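Local structure of nonsense-mediated mRNA decay protein 2 (Saccharomyces cerevisiae, 4LUN) at residues A[80-94]-A[139-153]. The protein acts in nonsense-mediated decay of mRNAs with premature stop codons, binding UPF1 by its C-terminus, this chain being its N-terminal MIF4G domain. Sequence-based numbering, arbitrary orientation.
Sequences LLNVLNKNDDVIAAV and RVKGNLRVFTELYLV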
loop_
_atom_site.group_PDB
_atom_site.type_symbol
_atom_site.label_atom_id
_atom_site.label_comp_id
_atom_site.label_asym_id
_atom_site.label_seq_id
_atom_site.Cartn_x
_atom_site.Cartn_y
_atom_site.Cartn_z
ATOM N N LEU A 80 3.057 9.539 9.218
ATOM C CA LEU A 80 3.040 8.905 7.904
ATOM C C LEU A 80 2.034 7.762 7.853
ATOM O O LEU A 80 1.312 7.587 6.866
ATOM C CB LEU A 80 4.434 8.385 7.550
ATOM C CG LEU A 80 4.780 8.411 6.068
ATOM C CD1 LEU A 80 4.445 9.774 5.485
ATOM C CD2 LEU A 80 6.260 8.096 5.896
ATOM N N LEU A 81 1.992 6.983 8.925
ATOM C CA LEU A 81 1.095 5.836 8.990
ATOM C C LEU A 81 -0.358 6.282 9.064
ATOM O O LEU A 81 -1.264 5.508 8.772
ATOM C CB LEU A 81 1.442 4.946 10.185
ATOM C CG LEU A 81 2.752 4.157 10.141
ATOM C CD1 LEU A 81 3.025 3.495 11.486
ATOM C CD2 LEU A 81 2.698 3.108 9.053
ATOM N N ASN A 82 -0.579 7.535 9.450
ATOM C CA ASN A 82 -1.931 8.043 9.633
ATOM C C ASN A 82 -2.363 9.069 8.587
ATOM O O ASN A 82 -3.379 9.742 8.756
ATOM C CB ASN A 82 -2.082 8.637 11.039
ATOM C CG ASN A 82 -2.025 7.579 12.126
ATOM O OD1 ASN A 82 -2.718 6.562 12.056
ATOM N ND2 ASN A 82 -1.197 7.812 13.136
ATOM N N VAL A 83 -1.598 9.194 7.509
ATOM C CA VAL A 83 -1.986 10.083 6.415
ATOM C C VAL A 83 -3.351 9.661 5.873
ATOM O O VAL A 83 -3.593 8.477 5.641
ATOM C CB VAL A 83 -0.942 10.087 5.276
ATOM C CG1 VAL A 83 -1.403 10.967 4.118
ATOM C CG2 VAL A 83 0.405 10.571 5.791
ATOM N N LEU A 84 -4.242 10.630 5.690
ATOM C CA LEU A 84 -5.591 10.348 5.207
ATOM C C LEU A 84 -5.547 9.827 3.774
ATOM O O LEU A 84 -4.510 9.906 3.111
ATOM C CB LEU A 84 -6.438 11.619 5.268
ATOM C CG LEU A 84 -6.429 12.369 6.600
ATOM C CD1 LEU A 84 -7.057 13.749 6.449
ATOM C CD2 LEU A 84 -7.150 11.565 7.671
ATOM N N ASN A 85 -6.664 9.288 3.292
ATOM C CA ASN A 85 -6.767 8.972 1.872
ATOM C C ASN A 85 -7.276 10.189 1.108
ATOM O O ASN A 85 -8.430 10.248 0.678
ATOM C CB ASN A 85 -7.658 7.759 1.609
ATOM C CG ASN A 85 -7.731 7.407 0.132
ATOM O OD1 ASN A 85 -6.832 7.742 -0.643
ATOM N ND2 ASN A 85 -8.810 6.741 -0.266
ATOM N N LYS A 86 -6.400 11.176 0.975
ATOM C CA LYS A 86 -6.689 12.373 0.212
ATOM C C LYS A 86 -5.455 12.627 -0.632
ATOM O O LYS A 86 -4.344 12.670 -0.110
ATOM C CB LYS A 86 -6.974 13.555 1.144
ATOM C CG LYS A 86 -8.199 13.368 2.040
ATOM C CD LYS A 86 -8.528 14.632 2.830
ATOM C CE LYS A 86 -8.973 15.782 1.926
ATOM N NZ LYS A 86 -10.419 15.716 1.560
ATOM N N ASN A 87 -5.640 12.762 -1.938
ATOM C CA ASN A 87 -4.497 12.884 -2.831
ATOM C C ASN A 87 -3.602 14.071 -2.498
ATOM O O ASN A 87 -2.378 13.979 -2.613
ATOM C CB ASN A 87 -4.946 12.920 -4.290
ATOM C CG ASN A 87 -5.487 11.586 -4.756
ATOM O OD1 ASN A 87 -5.048 10.532 -4.292
ATOM N ND2 ASN A 87 -6.454 11.620 -5.669
ATOM N N ASP A 88 -4.207 15.172 -2.066
ATOM C CA ASP A 88 -3.448 16.376 -1.727
ATOM C C ASP A 88 -2.627 16.223 -0.449
ATOM O O ASP A 88 -1.538 16.795 -0.330
ATOM C CB ASP A 88 -4.372 17.589 -1.628
ATOM C CG ASP A 88 -4.759 18.137 -2.987
ATOM O OD1 ASP A 88 -5.961 18.400 -3.198
ATOM O OD2 ASP A 88 -3.859 18.309 -3.842
ATOM N N ASP A 89 -3.147 15.453 0.498
ATOM C CA ASP A 89 -2.431 15.189 1.739
ATOM C C ASP A 89 -1.236 14.267 1.495
ATOM O O ASP A 89 -0.167 14.457 2.076
ATOM C CB ASP A 89 -3.369 14.593 2.785
ATOM C CG ASP A 89 -4.386 15.598 3.292
ATOM O OD1 ASP A 89 -4.476 16.701 2.708
ATOM O OD2 ASP A 89 -5.094 15.287 4.272
ATOM N N VAL A 90 -1.419 13.274 0.634
ATOM C CA VAL A 90 -0.314 12.399 0.223
ATOM C C VAL A 90 0.838 13.189 -0.421
ATOM O O VAL A 90 2.008 12.967 -0.104
ATOM C CB VAL A 90 -0.819 11.266 -0.716
ATOM C CG1 VAL A 90 0.332 10.459 -1.263
ATOM C CG2 VAL A 90 -1.795 10.358 0.025
ATOM N N ILE A 91 0.512 14.123 -1.309
ATOM C CA ILE A 91 1.543 14.950 -1.941
ATOM C C ILE A 91 2.331 15.763 -0.919
ATOM O O ILE A 91 3.559 15.858 -0.999
ATOM C CB ILE A 91 0.946 15.891 -3.009
ATOM C CG1 ILE A 91 0.748 15.130 -4.313
ATOM C CG2 ILE A 91 1.844 17.087 -3.264
ATOM C CD1 ILE A 91 -0.578 15.400 -4.962
ATOM N N ALA A 92 1.618 16.350 0.037
ATOM C CA ALA A 92 2.253 17.094 1.115
ATOM C C ALA A 92 3.216 16.201 1.887
ATOM O O ALA A 92 4.342 16.601 2.178
ATOM C CB ALA A 92 1.203 17.677 2.045
ATOM N N ALA A 93 2.778 14.986 2.201
ATOM C CA ALA A 93 3.627 14.043 2.925
ATOM C C ALA A 93 4.887 13.724 2.122
ATOM O O ALA A 93 5.981 13.629 2.678
ATOM C CB ALA A 93 2.863 12.769 3.241
ATOM N N VAL A 94 4.730 13.560 0.812
ATOM C CA VAL A 94 5.872 13.265 -0.051
ATOM C C VAL A 94 6.906 14.401 -0.043
ATOM O O VAL A 94 8.104 14.153 0.053
ATOM C CB VAL A 94 5.436 12.969 -1.504
ATOM C CG1 VAL A 94 6.649 12.914 -2.425
ATOM C CG2 VAL A 94 4.638 11.667 -1.567
ATOM N N ARG A 139 -6.816 0.660 5.917
ATOM C CA ARG A 139 -5.595 1.237 6.456
ATOM C C ARG A 139 -4.371 0.760 5.671
ATOM O O ARG A 139 -3.508 1.556 5.307
ATOM C CB ARG A 139 -5.450 0.894 7.937
ATOM C CG ARG A 139 -4.182 1.448 8.537
ATOM C CD ARG A 139 -4.264 1.591 10.044
ATOM N NE ARG A 139 -3.168 2.421 10.535
ATOM C CZ ARG A 139 -3.310 3.660 10.988
ATOM N NH1 ARG A 139 -4.511 4.229 11.039
ATOM N NH2 ARG A 139 -2.245 4.329 11.407
ATOM N N VAL A 140 -4.319 -0.539 5.404
ATOM C CA VAL A 140 -3.207 -1.135 4.648
ATOM C C VAL A 140 -3.075 -0.502 3.272
ATOM O O VAL A 140 -1.958 -0.227 2.821
ATOM C CB VAL A 140 -3.397 -2.656 4.509
ATOM C CG1 VAL A 140 -2.455 -3.226 3.423
ATOM C CG2 VAL A 140 -3.124 -3.316 5.835
ATOM N N LYS A 141 -4.207 -0.261 2.618
ATOM C CA LYS A 141 -4.206 0.306 1.275
ATOM C C LYS A 141 -3.661 1.716 1.310
ATOM O O LYS A 141 -2.918 2.111 0.419
ATOM C CB LYS A 141 -5.620 0.293 0.660
ATOM C CG LYS A 141 -6.118 -1.114 0.362
ATOM C CD LYS A 141 -7.402 -1.119 -0.469
ATOM C CE LYS A 141 -8.473 -0.238 0.116
ATOM N NZ LYS A 141 -9.801 -0.516 -0.529
ATOM N N GLY A 142 -4.027 2.473 2.332
ATOM C CA GLY A 142 -3.489 3.819 2.492
ATOM C C GLY A 142 -1.992 3.803 2.737
ATOM O O GLY A 142 -1.239 4.612 2.177
ATOM N N ASN A 143 -1.559 2.899 3.608
ATOM C CA ASN A 143 -0.137 2.746 3.886
ATOM C C ASN A 143 0.629 2.311 2.644
ATOM O O ASN A 143 1.738 2.790 2.391
ATOM C CB ASN A 143 0.079 1.744 5.022
ATOM C CG ASN A 143 -0.434 2.262 6.359
ATOM O OD1 ASN A 143 -0.563 3.474 6.557
ATOM N ND2 ASN A 143 -0.702 1.351 7.285
ATOM N N LEU A 144 0.042 1.404 1.872
ATOM C CA LEU A 144 0.680 0.961 0.635
ATOM C C LEU A 144 0.776 2.109 -0.356
ATOM O O LEU A 144 1.774 2.256 -1.055
ATOM C CB LEU A 144 -0.108 -0.210 0.014
ATOM C CG LEU A 144 0.334 -0.736 -1.356
ATOM C CD1 LEU A 144 1.726 -1.374 -1.266
ATOM C CD2 LEU A 144 -0.688 -1.740 -1.863
ATOM N N ARG A 145 -0.253 2.949 -0.399
ATOM C CA ARG A 145 -0.248 4.043 -1.367
ATOM C C ARG A 145 0.870 5.020 -1.038
ATOM O O ARG A 145 1.652 5.425 -1.913
ATOM C CB ARG A 145 -1.603 4.753 -1.359
ATOM C CG ARG A 145 -1.784 5.747 -2.493
ATOM C CD ARG A 145 -1.435 7.143 -2.069
ATOM N NE ARG A 145 -1.515 8.075 -3.193
ATOM C CZ ARG A 145 -2.601 8.776 -3.494
ATOM N NH1 ARG A 145 -3.695 8.654 -2.752
ATOM N NH2 ARG A 145 -2.590 9.604 -4.531
ATOM N N VAL A 146 0.961 5.374 0.236
ATOM C CA VAL A 146 1.973 6.325 0.695
ATOM C C VAL A 146 3.377 5.760 0.501
ATOM O O VAL A 146 4.291 6.472 0.072
ATOM C CB VAL A 146 1.721 6.733 2.166
ATOM C CG1 VAL A 146 2.930 7.466 2.741
ATOM C CG2 VAL A 146 0.463 7.612 2.256
ATOM N N PHE A 147 3.543 4.477 0.823
ATOM C CA PHE A 147 4.821 3.817 0.607
ATOM C C PHE A 147 5.241 3.941 -0.843
ATOM O O PHE A 147 6.392 4.267 -1.138
ATOM C CB PHE A 147 4.778 2.338 0.966
ATOM C CG PHE A 147 6.037 1.619 0.588
ATOM C CD1 PHE A 147 7.094 1.556 1.479
ATOM C CD2 PHE A 147 6.173 1.034 -0.662
ATOM C CE1 PHE A 147 8.282 0.924 1.128
ATOM C CE2 PHE A 147 7.357 0.400 -1.018
ATOM C CZ PHE A 147 8.408 0.344 -0.109
ATOM N N THR A 148 4.302 3.661 -1.740
ATOM C CA THR A 148 4.608 3.606 -3.161
ATOM C C THR A 148 4.963 4.986 -3.710
ATOM O O THR A 148 5.874 5.113 -4.545
ATOM C CB THR A 148 3.466 2.948 -3.950
ATOM O OG1 THR A 148 3.227 1.651 -3.397
ATOM C CG2 THR A 148 3.871 2.756 -5.405
ATOM N N GLU A 149 4.283 6.016 -3.219
ATOM C CA GLU A 149 4.574 7.373 -3.668
ATOM C C GLU A 149 5.990 7.760 -3.244
ATOM O O GLU A 149 6.714 8.445 -3.992
ATOM C CB GLU A 149 3.567 8.383 -3.108
ATOM C CG GLU A 149 2.104 8.155 -3.485
ATOM C CD GLU A 149 1.773 8.472 -4.938
ATOM O OE1 GLU A 149 2.691 8.784 -5.733
ATOM O OE2 GLU A 149 0.574 8.400 -5.284
ATOM N N LEU A 150 6.400 7.310 -2.058
ATOM C CA LEU A 150 7.757 7.594 -1.572
ATOM C C LEU A 150 8.814 6.716 -2.235
ATOM O O LEU A 150 10.001 7.072 -2.288
ATOM C CB LEU A 150 7.841 7.449 -0.045
ATOM C CG LEU A 150 7.098 8.538 0.710
ATOM C CD1 LEU A 150 6.939 8.137 2.178
ATOM C CD2 LEU A 150 7.866 9.855 0.588
ATOM N N TYR A 151 8.385 5.559 -2.714
ATOM C CA TYR A 151 9.250 4.714 -3.513
ATOM C C TYR A 151 9.522 5.417 -4.835
ATOM O O TYR A 151 10.665 5.471 -5.297
ATOM C CB TYR A 151 8.597 3.338 -3.752
ATOM C CG TYR A 151 9.321 2.556 -4.828
ATOM C CD1 TYR A 151 10.410 1.760 -4.515
ATOM C CD2 TYR A 151 8.928 2.636 -6.160
ATOM C CE1 TYR A 151 11.089 1.072 -5.502
ATOM C CE2 TYR A 151 9.600 1.959 -7.148
ATOM C CZ TYR A 151 10.675 1.175 -6.821
ATOM O OH TYR A 151 11.331 0.482 -7.815
ATOM N N LEU A 152 8.474 5.958 -5.450
ATOM C CA LEU A 152 8.618 6.528 -6.787
ATOM C C LEU A 152 9.478 7.796 -6.802
ATOM O O LEU A 152 10.022 8.175 -7.845
ATOM C CB LEU A 152 7.255 6.800 -7.414
ATOM C CG LEU A 152 6.467 5.544 -7.806
ATOM C CD1 LEU A 152 5.030 5.919 -8.124
ATOM C CD2 LEU A 152 7.125 4.839 -8.996
ATOM N N VAL A 153 9.599 8.451 -5.658
ATOM C CA VAL A 153 10.506 9.602 -5.571
ATOM C C VAL A 153 11.868 9.248 -4.979
ATOM O O VAL A 153 12.664 10.127 -4.681
ATOM C CB VAL A 153 9.873 10.834 -4.850
ATOM C CG1 VAL A 153 8.650 11.316 -5.622
ATOM C CG2 VAL A 153 9.525 10.508 -3.403
HETATM O O HOH W 1 -3.175 7.367 2.057
HETATM O O HOH W 2 -4.151 7.048 -0.262
#
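The guanidinium of R145 carries V90 over one face, CG2 lying 3.5 Å above its plane toward the rim, and takes polar partners round its edge. R145 NH1 and NH2 both donate to N87 OD1, at 2.8 and 2.6 Å, with the amide plane turned 77° from the guanidinium; an asparagine suits this place because its carbonyl oxygen can take both N-H groups. Farther round, NE donates to the anti lone pair of E149 OE2 at 3.0 Å, a salt bridge to the residue one turn on, and a water links NH1 to N85 OD1. The chain's bend at chi2 (-95°) lays CD and NE against the V90 methyls, so a long arginine can serve apolar and polar partners at once. A leucine in place of R145 would probably leave the E149 carboxylate without its charged mate and N87 OD1 without its two donors. At the exposed end, R139 stretches out so that L81 O lies over one guanidinium face while N82 OD1 accepts from NH2 at the edge, in a bond modelled doubtfully short.

Between the two arginines the backbones run close, G142 CA 6.1 Å from N85 CA. The two methyls of V146 serve separate partners, CG1 meeting L80 CD1 (3.9 Å) and CG2 meeting V83 and V90. Apolar packing continues toward V153: L80 CD2 and L150 CD1 meet tip to tip, and V94 packs on E149 CB and V153.

The axes of segments 87-94 and 139-152, parts of helices 87-104 and 130-152, come within 10.0 Å at a crossing angle of -46° in this HEAT-repeat MIF4G domain; F116 of helix 106-116 packs on L80 and L81, and K210 of helix 201-210 touches N87 and R145.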